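Local structure of lysin (Bacillus phage PBC5, 6ILU) at residues K47-I61 / W69-K81. The protein probably directs a phage endolysin to the bacterial cell wall, the deposited chain being its SH3b-type cell-wall-binding domain. Residues are numbered along the deposited sequence; the frame is centred on the assembly and turned at random.
Sequences KVFAGYWGGGDKDMI and WAYNKHFTIDWYK. With EDO (1,2-ethanediol), chain J; SO4 (sulfate ion), chain D.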
ATOM      1  N   LYS A  47      -6.677   6.202  -6.232  1.00 22.43           N
ATOM      2  CA  LYS A  47      -5.897   6.047  -5.009  1.00 19.50           C
ATOM      3  C   LYS A  47      -6.072   4.631  -4.435  1.00 22.81           C
ATOM      4  O   LYS A  47      -7.164   4.059  -4.469  1.00 21.16           O
ATOM      5  CB  LYS A  47      -6.296   7.096  -3.962  1.00 21.87           C
ATOM      6  CG  LYS A  47      -5.327   7.104  -2.733  1.00 23.77           C
ATOM      7  CD  LYS A  47      -5.535   8.359  -1.840  1.00 28.23           C
ATOM      8  CE  LYS A  47      -5.227   9.635  -2.615  1.00 33.12           C
ATOM      9  NZ  LYS A  47      -5.545  10.839  -1.792  1.00 38.93           N
ATOM     10  N   VAL A  48      -4.969   4.045  -3.980  1.00 19.76           N
ATOM     11  CA  VAL A  48      -4.968   2.727  -3.353  1.00 16.31           C
ATOM     12  C   VAL A  48      -4.958   2.919  -1.830  1.00 17.69           C
ATOM     13  O   VAL A  48      -4.110   3.661  -1.291  1.00 19.49           O
ATOM     14  CB  VAL A  48      -3.708   1.953  -3.757  1.00 19.25           C
ATOM     15  CG1 VAL A  48      -3.637   0.632  -3.018  1.00 18.23           C
ATOM     16  CG2 VAL A  48      -3.702   1.705  -5.317  1.00 20.64           C
ATOM     17  N   PHE A  49      -5.875   2.234  -1.144  1.00 17.11           N
ATOM     18  CA  PHE A  49      -5.988   2.397   0.295  1.00 18.62           C
ATOM     19  C   PHE A  49      -5.409   1.244   1.105  1.00 18.74           C
ATOM     20  O   PHE A  49      -5.062   1.460   2.281  1.00 21.53           O
ATOM     21  CB  PHE A  49      -7.470   2.636   0.672  1.00 19.73           C
ATOM     22  CG  PHE A  49      -7.968   3.932   0.126  1.00 19.52           C
ATOM     23  CD1 PHE A  49      -8.687   3.970  -1.046  1.00 18.49           C
ATOM     24  CD2 PHE A  49      -7.600   5.128   0.730  1.00 21.38           C
ATOM     25  CE1 PHE A  49      -9.069   5.192  -1.593  1.00 20.48           C
ATOM     26  CE2 PHE A  49      -8.000   6.369   0.208  1.00 25.10           C
ATOM     27  CZ  PHE A  49      -8.723   6.402  -0.973  1.00 23.60           C
ATOM     28  N   ALA A  50      -5.299   0.068   0.514  1.00 17.64           N
ATOM     29  CA  ALA A  50      -4.788  -1.112   1.212  1.00 17.85           C
ATOM     30  C   ALA A  50      -4.293  -2.115   0.212  1.00 18.81           C
ATOM     31  O   ALA A  50      -4.701  -2.100  -0.962  1.00 19.04           O
ATOM     32  CB  ALA A  50      -5.866  -1.767   2.103  1.00 16.68           C
ATOM     33  N   GLY A  51      -3.470  -3.026   0.697  1.00 17.19           N
ATOM     34  CA  GLY A  51      -2.925  -4.102  -0.125  1.00 17.69           C
ATOM     35  C   GLY A  51      -3.223  -5.425   0.563  1.00 17.97           C
ATOM     36  O   GLY A  51      -3.264  -5.525   1.817  1.00 17.89           O
ATOM     37  N   TYR A  52      -3.498  -6.447  -0.266  1.00 16.39           N
ATOM     38  CA  TYR A  52      -3.594  -7.829   0.166  1.00 18.27           C
ATOM     39  C   TYR A  52      -2.368  -8.485  -0.422  1.00 19.05           C
ATOM     40  O   TYR A  52      -2.230  -8.543  -1.668  1.00 20.08           O
ATOM     41  CB  TYR A  52      -4.849  -8.513  -0.366  1.00 18.90           C
ATOM     42  CG  TYR A  52      -4.806  -9.975  -0.078  1.00 19.82           C
ATOM     43  CD1 TYR A  52      -4.805 -10.441   1.235  1.00 22.09           C
ATOM     44  CD2 TYR A  52      -4.701 -10.908  -1.118  1.00 20.72           C
ATOM     45  CE1 TYR A  52      -4.723 -11.804   1.525  1.00 22.30           C
ATOM     46  CE2 TYR A  52      -4.633 -12.283  -0.840  1.00 22.16           C
ATOM     47  CZ  TYR A  52      -4.681 -12.715   0.477  1.00 23.84           C
ATOM     48  OH  TYR A  52      -4.629 -14.061   0.776  1.00 25.14           O
ATOM     49  N   TRP A  53      -1.463  -8.961   0.434  1.00 18.43           N
ATOM     50  CA  TRP A  53      -0.163  -9.466  -0.011  1.00 21.90           C
ATOM     51  C   TRP A  53      -0.215 -10.980  -0.067  1.00 23.69           C
ATOM     52  O   TRP A  53       0.355 -11.687   0.755  1.00 26.78           O
ATOM     53  CB  TRP A  53       0.932  -8.898   0.935  1.00 19.24           C
ATOM     54  CG  TRP A  53       0.857  -7.408   0.832  1.00 18.68           C
ATOM     55  CD1 TRP A  53       0.307  -6.514   1.767  1.00 18.00           C
ATOM     56  CD2 TRP A  53       1.333  -6.602  -0.250  1.00 19.20           C
ATOM     57  NE1 TRP A  53       0.382  -5.234   1.276  1.00 18.44           N
ATOM     58  CE2 TRP A  53       1.008  -5.258   0.047  1.00 21.04           C
ATOM     59  CE3 TRP A  53       1.958  -6.894  -1.479  1.00 22.13           C
ATOM     60  CZ2 TRP A  53       1.316  -4.208  -0.822  1.00 22.07           C
ATOM     61  CZ3 TRP A  53       2.285  -5.858  -2.323  1.00 23.92           C
ATOM     62  CH2 TRP A  53       1.964  -4.524  -1.999  1.00 27.10           C
ATOM     63  N   GLY A  54      -0.904 -11.489  -1.091  1.00 24.08           N
ATOM     64  CA  GLY A  54      -1.076 -12.927  -1.234  1.00 28.03           C
ATOM     65  C   GLY A  54       0.062 -13.606  -1.958  1.00 30.15           C
ATOM     66  O   GLY A  54       0.151 -14.826  -1.979  1.00 36.13           O
ATOM     67  N   GLY A  55       0.931 -12.819  -2.572  1.00 25.65           N
ATOM     68  CA  GLY A  55       2.094 -13.359  -3.211  1.00 29.44           C
ATOM     69  C   GLY A  55       1.821 -13.421  -4.693  1.00 34.53           C
ATOM     70  O   GLY A  55       0.885 -14.109  -5.154  1.00 35.61           O
ATOM     71  N   GLY A  56       2.628 -12.688  -5.442  1.00 35.44           N
ATOM     72  CA  GLY A  56       2.603 -12.816  -6.882  1.00 36.33           C
ATOM     73  C   GLY A  56       1.271 -12.419  -7.457  1.00 30.93           C
ATOM     74  O   GLY A  56       0.748 -11.362  -7.095  1.00 28.31           O
ATOM     75  N   ASP A  57       0.726 -13.275  -8.324  1.00 34.65           N
ATOM     76  CA  ASP A  57      -0.507 -12.994  -9.034  1.00 35.30           C
ATOM     77  C   ASP A  57      -1.679 -12.827  -8.119  1.00 31.76           C
ATOM     78  O   ASP A  57      -2.715 -12.303  -8.535  1.00 35.09           O
ATOM     79  CB  ASP A  57      -0.816 -14.110 -10.042  1.00 44.71           C
ATOM     80  CG  ASP A  57      -0.356 -13.774 -11.441  1.00 58.49           C
ATOM     81  OD1 ASP A  57       0.476 -12.857 -11.602  1.00 62.19           O
ATOM     82  OD2 ASP A  57      -0.808 -14.441 -12.395  1.00 67.83           O
ATOM     83  N   LYS A  58      -1.557 -13.280  -6.869  1.00 30.12           N
ATOM     84  CA  LYS A  58      -2.693 -13.213  -5.946  1.00 28.48           C
ATOM     85  C   LYS A  58      -2.743 -11.894  -5.187  1.00 25.01           C
ATOM     86  O   LYS A  58      -3.707 -11.654  -4.444  1.00 25.07           O
ATOM     87  CB  LYS A  58      -2.663 -14.361  -4.917  1.00 29.04           C
ATOM     88  CG  LYS A  58      -2.770 -15.749  -5.558  1.00 42.82           C
ATOM     89  CD  LYS A  58      -2.772 -16.861  -4.534  1.00 46.89           C
ATOM     90  CE  LYS A  58      -2.494 -18.225  -5.171  1.00 57.26           C
ATOM     91  NZ  LYS A  58      -3.472 -18.604  -6.243  1.00 64.57           N
ATOM     92  N   ASP A  59      -1.742 -11.037  -5.375  1.00 19.65           N
ATOM     93  CA  ASP A  59      -1.775  -9.700  -4.759  1.00 20.12           C
ATOM     94  C   ASP A  59      -2.972  -8.899  -5.255  1.00 19.06           C
ATOM     95  O   ASP A  59      -3.262  -8.882  -6.483  1.00 20.68           O
ATOM     96  CB  ASP A  59      -0.505  -8.883  -5.062  1.00 21.06           C
ATOM     97  CG  ASP A  59       0.730  -9.389  -4.343  1.00 26.14           C
ATOM     98  OD1 ASP A  59       0.624 -10.146  -3.374  1.00 26.67           O
ATOM     99  OD2 ASP A  59       1.856  -9.018  -4.757  1.00 26.00           O
ATOM    100  N   MET A  60      -3.631  -8.225  -4.296  1.00 18.81           N
ATOM    101  CA  MET A  60      -4.732  -7.306  -4.614  1.00 19.68           C
ATOM    102  C   MET A  60      -4.574  -5.934  -3.969  1.00 19.16           C
ATOM    103  O   MET A  60      -3.888  -5.785  -2.917  1.00 19.42           O
ATOM    104  CB  MET A  60      -6.086  -7.921  -4.186  1.00 18.43           C
ATOM    105  CG  MET A  60      -6.314  -9.250  -4.909  1.00 19.48           C
ATOM    106  SD  MET A  60      -7.962  -9.888  -4.678  1.00 21.77           S
ATOM    107  CE  MET A  60      -8.836  -9.089  -6.045  1.00 21.06           C
ATOM    108  N   ILE A  61      -5.211  -4.921  -4.572  1.00 18.74           N
ATOM    109  CA  ILE A  61      -5.192  -3.571  -4.018  1.00 16.42           C
ATOM    110  C   ILE A  61      -6.630  -3.125  -3.831  1.00 17.96           C
ATOM    111  O   ILE A  61      -7.503  -3.517  -4.583  1.00 18.59           O
ATOM    112  CB  ILE A  61      -4.472  -2.552  -4.933  1.00 16.53           C
ATOM    113  CG1 ILE A  61      -4.879  -2.753  -6.406  1.00 19.05           C
ATOM    114  CG2 ILE A  61      -2.928  -2.660  -4.786  1.00 17.62           C
ATOM    115  CD1 ILE A  61      -4.396  -1.588  -7.317  1.00 20.11           C
ATOM    116  N   TRP A  69     -11.787  -4.392  -4.088  1.00 19.44           N
ATOM    117  CA  TRP A  69     -10.487  -5.046  -4.340  1.00 19.26           C
ATOM    118  C   TRP A  69     -10.287  -5.384  -5.811  1.00 19.82           C
ATOM    119  O   TRP A  69     -11.235  -5.771  -6.505  1.00 21.35           O
ATOM    120  CB  TRP A  69     -10.372  -6.363  -3.542  1.00 17.11           C
ATOM    121  CG  TRP A  69     -10.255  -6.150  -2.061  1.00 16.69           C
ATOM    122  CD1 TRP A  69     -11.255  -6.219  -1.165  1.00 19.99           C
ATOM    123  CD2 TRP A  69      -9.065  -5.829  -1.337  1.00 18.75           C
ATOM    124  NE1 TRP A  69     -10.773  -5.973   0.124  1.00 20.04           N
ATOM    125  CE2 TRP A  69      -9.415  -5.737   0.015  1.00 18.42           C
ATOM    126  CE3 TRP A  69      -7.724  -5.660  -1.718  1.00 16.46           C
ATOM    127  CZ2 TRP A  69      -8.463  -5.464   1.027  1.00 18.67           C
ATOM    128  CZ3 TRP A  69      -6.780  -5.374  -0.748  1.00 16.99           C
ATOM    129  CH2 TRP A  69      -7.148  -5.261   0.615  1.00 16.39           C
ATOM    130  N   ALA A  70      -9.035  -5.259  -6.266  1.00 20.48           N
ATOM    131  CA  ALA A  70      -8.715  -5.564  -7.655  1.00 20.48           C
ATOM    132  C   ALA A  70      -7.320  -6.186  -7.711  1.00 18.14           C
ATOM    133  O   ALA A  70      -6.477  -5.908  -6.862  1.00 19.41           O
ATOM    134  CB  ALA A  70      -8.763  -4.309  -8.525  1.00 25.77           C
ATOM    135  N   TYR A  71      -7.058  -6.992  -8.725  1.00 20.84           N
ATOM    136  CA  TYR A  71      -5.711  -7.585  -8.799  1.00 19.91           C
ATOM    137  C   TYR A  71      -4.647  -6.567  -9.214  1.00 21.68           C
ATOM    138  O   TYR A  71      -4.834  -5.844 -10.206  1.00 22.16           O
ATOM    139  CB  TYR A  71      -5.702  -8.764  -9.779  1.00 19.68           C
ATOM    140  CG  TYR A  71      -6.440  -9.974  -9.287  1.00 24.05           C
ATOM    141  CD1 TYR A  71      -5.913 -10.763  -8.274  1.00 24.54           C
ATOM    142  CD2 TYR A  71      -7.667 -10.339  -9.830  1.00 24.81           C
ATOM    143  CE1 TYR A  71      -6.591 -11.900  -7.808  1.00 25.96           C
ATOM    144  CE2 TYR A  71      -8.336 -11.470  -9.367  1.00 26.02           C
ATOM    145  CZ  TYR A  71      -7.789 -12.247  -8.368  1.00 26.79           C
ATOM    146  OH  TYR A  71      -8.442 -13.387  -7.958  1.00 28.76           O
ATOM    147  N   ASN A  72      -3.510  -6.554  -8.485  1.00 18.92           N
ATOM    148  CA  ASN A  72      -2.398  -5.668  -8.843  1.00 20.49           C
ATOM    149  C   ASN A  72      -1.996  -5.803 -10.291  1.00 22.06           C
ATOM    150  O   ASN A  72      -1.580  -4.823 -10.902  1.00 21.78           O
ATOM    151  CB  ASN A  72      -1.140  -5.941  -7.994  1.00 21.10           C
ATOM    152  CG  ASN A  72      -1.362  -5.667  -6.518  1.00 21.89           C
ATOM    153  OD1 ASN A  72      -2.476  -5.833  -6.002  1.00 19.51           O
ATOM    154  ND2 ASN A  72      -0.302  -5.234  -5.833  1.00 23.43           N
ATOM    155  N   LYS A  73      -2.073  -7.025 -10.828  1.00 23.65           N
ATOM    156  CA  LYS A  73      -1.537  -7.301 -12.162  1.00 24.10           C
ATOM    157  C   LYS A  73      -2.299  -6.529 -13.265  1.00 22.81           C
ATOM    158  O   LYS A  73      -1.784  -6.411 -14.383  1.00 24.37           O
ATOM    159  CB  LYS A  73      -1.578  -8.820 -12.448  1.00 25.02           C
ATOM    160  CG  LYS A  73      -2.964  -9.393 -12.523  1.00 30.15           C
ATOM    161  CD  LYS A  73      -2.932 -10.907 -12.611  1.00 36.08           C
ATOM    162  CE  LYS A  73      -4.355 -11.448 -12.536  1.00 41.55           C
ATOM    163  NZ  LYS A  73      -4.443 -12.914 -12.855  1.00 44.98           N
ATOM    164  N   HIS A  74      -3.465  -5.979 -12.933  1.00 22.02           N
ATOM    165  CA  HIS A  74      -4.243  -5.240 -13.926  1.00 24.52           C
ATOM    166  C   HIS A  74      -3.885  -3.760 -13.923  1.00 24.44           C
ATOM    167  O   HIS A  74      -4.508  -3.000 -14.642  1.00 23.66           O
ATOM    168  CB  HIS A  74      -5.764  -5.408 -13.666  1.00 22.70           C
ATOM    169  CG  HIS A  74      -6.243  -6.821 -13.821  1.00 28.12           C
ATOM    170  ND1 HIS A  74      -5.726  -7.691 -14.761  1.00 32.30           N
ATOM    171  CD2 HIS A  74      -7.173  -7.522 -13.133  1.00 26.43           C
ATOM    172  CE1 HIS A  74      -6.335  -8.860 -14.663  1.00 30.55           C
ATOM    173  NE2 HIS A  74      -7.214  -8.786 -13.674  1.00 29.41           N
ATOM    174  N   PHE A  75      -2.915  -3.353 -13.088  1.00 22.05           N
ATOM    175  CA  PHE A  75      -2.552  -1.921 -12.961  1.00 22.52           C
ATOM    176  C   PHE A  75      -1.064  -1.664 -13.022  1.00 23.91           C
ATOM    177  O   PHE A  75      -0.285  -2.573 -12.753  1.00 25.69           O
ATOM    178  CB  PHE A  75      -3.050  -1.336 -11.608  1.00 20.93           C
ATOM    179  CG  PHE A  75      -4.541  -1.454 -11.411  1.00 21.67           C
ATOM    180  CD1 PHE A  75      -5.368  -0.410 -11.769  1.00 22.45           C
ATOM    181  CD2 PHE A  75      -5.099  -2.637 -10.956  1.00 21.68           C
ATOM    182  CE1 PHE A  75      -6.763  -0.512 -11.627  1.00 24.40           C
ATOM    183  CE2 PHE A  75      -6.468  -2.780 -10.850  1.00 24.62           C
ATOM    184  CZ  PHE A  75      -7.308  -1.697 -11.159  1.00 24.60           C
ATOM    185  N   THR A  76      -0.663  -0.442 -13.390  1.00 23.03           N
ATOM    186  CA  THR A  76       0.676   0.033 -13.036  1.00 25.61           C
ATOM    187  C   THR A  76       0.478   0.866 -11.769  1.00 26.63           C
ATOM    188  O   THR A  76      -0.460   1.694 -11.685  1.00 24.07           O
ATOM    189  CB  THR A  76       1.349   0.845 -14.154  1.00 30.73           C
ATOM    190  OG1 THR A  76       0.482   1.891 -14.564  1.00 33.34           O
ATOM    191  CG2 THR A  76       1.584  -0.030 -15.363  1.00 29.25           C
ATOM    192  N   ILE A  77       1.287   0.594 -10.738  1.00 23.18           N
ATOM    193  CA  ILE A  77       1.029   1.194  -9.404  1.00 21.73           C
ATOM    194  C   ILE A  77       2.238   2.012  -9.010  1.00 25.32           C
ATOM    195  O   ILE A  77       3.376   1.509  -9.081  1.00 24.83           O
ATOM    196  CB  ILE A  77       0.758   0.136  -8.328  1.00 21.41           C
ATOM    197  CG1 ILE A  77      -0.425  -0.754  -8.766  1.00 24.42           C
ATOM    198  CG2 ILE A  77       0.514   0.783  -6.942  1.00 20.20           C
ATOM    199  CD1 ILE A  77      -0.546  -2.046  -7.965  1.00 24.25           C
ATOM    200  N   ASP A  78       1.992   3.283  -8.691  1.00 23.68           N
ATOM    201  CA  ASP A  78       3.024   4.168  -8.173  1.00 23.84           C
ATOM    202  C   ASP A  78       2.841   4.158  -6.662  1.00 22.95           C
ATOM    203  O   ASP A  78       1.945   4.839  -6.123  1.00 22.64           O
ATOM    204  CB  ASP A  78       2.895   5.593  -8.751  1.00 24.77           C
ATOM    205  CG  ASP A  78       3.178   5.666 -10.253  1.00 34.16           C
ATOM    206  OD1 ASP A  78       4.089   4.954 -10.765  1.00 32.42           O
ATOM    207  OD2 ASP A  78       2.497   6.489 -10.911  1.00 35.34           O
ATOM    208  N   TRP A  79       3.639   3.341  -5.976  1.00 22.43           N
ATOM    209  CA  TRP A  79       3.492   3.216  -4.510  1.00 21.48           C
ATOM    210  C   TRP A  79       3.991   4.482  -3.835  1.00 22.36           C
ATOM    211  O   TRP A  79       4.941   5.143  -4.314  1.00 24.36           O
ATOM    212  CB  TRP A  79       4.270   2.005  -4.010  1.00 19.72           C
ATOM    213  CG  TRP A  79       3.781   0.730  -4.572  1.00 23.29           C
ATOM    214  CD1 TRP A  79       4.358   0.012  -5.603  1.00 24.75           C
ATOM    215  CD2 TRP A  79       2.624  -0.006  -4.176  1.00 20.50           C
ATOM    216  NE1 TRP A  79       3.627  -1.111  -5.865  1.00 20.96           N
ATOM    217  CE2 TRP A  79       2.555  -1.158  -5.000  1.00 21.88           C
ATOM    218  CE3 TRP A  79       1.612   0.201  -3.226  1.00 23.98           C
ATOM    219  CZ2 TRP A  79       1.537  -2.092  -4.893  1.00 20.89           C
ATOM    220  CZ3 TRP A  79       0.602  -0.749  -3.111  1.00 23.19           C
ATOM    221  CH2 TRP A  79       0.561  -1.877  -3.945  1.00 20.66           C
ATOM    222  N   TYR A  80       3.327   4.853  -2.749  1.00 20.65           N
ATOM    223  CA  TYR A  80       3.876   5.891  -1.897  1.00 21.86           C
ATOM    224  C   TYR A  80       5.207   5.409  -1.312  1.00 20.67           C
ATOM    225  O   TYR A  80       5.392   4.228  -1.025  1.00 21.20           O
ATOM    226  CB  TYR A  80       2.887   6.253  -0.794  1.00 20.58           C
ATOM    227  CG  TYR A  80       1.668   7.008  -1.287  1.00 20.94           C
ATOM    228  CD1 TYR A  80       1.568   7.465  -2.606  1.00 20.67           C
ATOM    229  CD2 TYR A  80       0.618   7.285  -0.403  1.00 21.45           C
ATOM    230  CE1 TYR A  80       0.464   8.188  -3.020  1.00 23.29           C
ATOM    231  CE2 TYR A  80      -0.475   7.976  -0.806  1.00 22.05           C
ATOM    232  CZ  TYR A  80      -0.562   8.423  -2.117  1.00 25.42           C
ATOM    233  OH  TYR A  80      -1.679   9.124  -2.513  1.00 26.00           O
ATOM    234  N   LYS A  81       6.148   6.345  -1.184  1.00 21.40           N
ATOM    235  CA  LYS A  81       7.508   6.058  -0.736  1.00 21.07           C
ATOM    236  C   LYS A  81       7.696   6.515   0.707  1.00 19.52           C
ATOM    237  O   LYS A  81       7.321   7.650   1.086  1.00 22.24           O
ATOM    238  CB  LYS A  81       8.539   6.763  -1.647  1.00 24.05           C
ATOM    239  CG  LYS A  81       8.306   6.429  -3.109  1.00 24.09           C
ATOM    240  CD  LYS A  81       8.745   5.020  -3.392  1.00 25.98           C
ATOM    241  CE  LYS A  81       8.458   4.659  -4.853  1.00 28.57           C
ATOM    242  NZ  LYS A  81       9.011   3.335  -5.183  1.00 28.77           N
TER
HETATM  243  C1  EDO J 408      -4.734   5.312   5.318  1.00 38.46           C
HETATM  244  O1  EDO J 408      -5.488   6.119   4.399  1.00 40.73           O
HETATM  245  C2  EDO J 408      -4.910   3.888   4.812  1.00 40.71           C
HETATM  246  O2  EDO J 408      -4.408   3.874   3.470  1.00 40.67           O
HETATM  247  S   SO4 D 402       8.459   0.001  -7.498  1.00 94.34           S
HETATM  248  O1  SO4 D 402       7.133  -0.536  -7.820  1.00 93.76           O
HETATM  249  O2  SO4 D 402       9.422  -0.475  -8.485  1.00 95.38           O
HETATM  250  O3  SO4 D 402       8.877  -0.425  -6.170  1.00 93.95           O
HETATM  251  O4  SO4 D 402       8.447   1.459  -7.540  1.00 95.85           O
HETATM  252  O   HOH W   1      -2.191  -9.451  -8.874  1.00 22.97           O
HETATM  253  O   HOH W   2      -4.640 -13.850 -10.267  1.00 42.69           O
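I61 and A70 face each other as a hydrogen-bonded antiparallel pair, and the tight half of this contact is built round them. The I61 N to A70 O bond is 2.8 Å long and the return bond, A70 N to I61 O, is 2.9 Å. The two branches of I61 then part company. CG1 takes the crowded position between backbone N and carbonyl carbon (chi1 43°), and from there I61 CD1 settles over one face of the F75 ring and meets I77 CD1 tip to tip, 3.9 Å away. I61 CG2 instead touches W79 CH2 at 3.7 Å. One residue back, M60 bends at chi3 (88°) and lays CE almost exactly over the centre of the Y71 ring, 3.8 Å from its centroid, with SD obliquely placed as a Met-aromatic contact. Strands 60-62 and 69-71 form a hairpin within a curled antiparallel sheet, in keeping with an SH3b fold; A15 of strand 13-17 also packs on I61 and F75. The six-membered ring of W69 reaches past its hairpin partner to strand 46-52, where W69 CZ3 lies 3.7 Å from Y52 CB. W53 and W79 meet obliquely, while W53 NE1 hydrogen-bonds to H115 O. Toward solvent the grip slackens: D57 OD2 and K73 NZ make only a long salt bridge of 4.0 Å, and two waters tie D57 O to K73, one through the backbone N, the other through NZ.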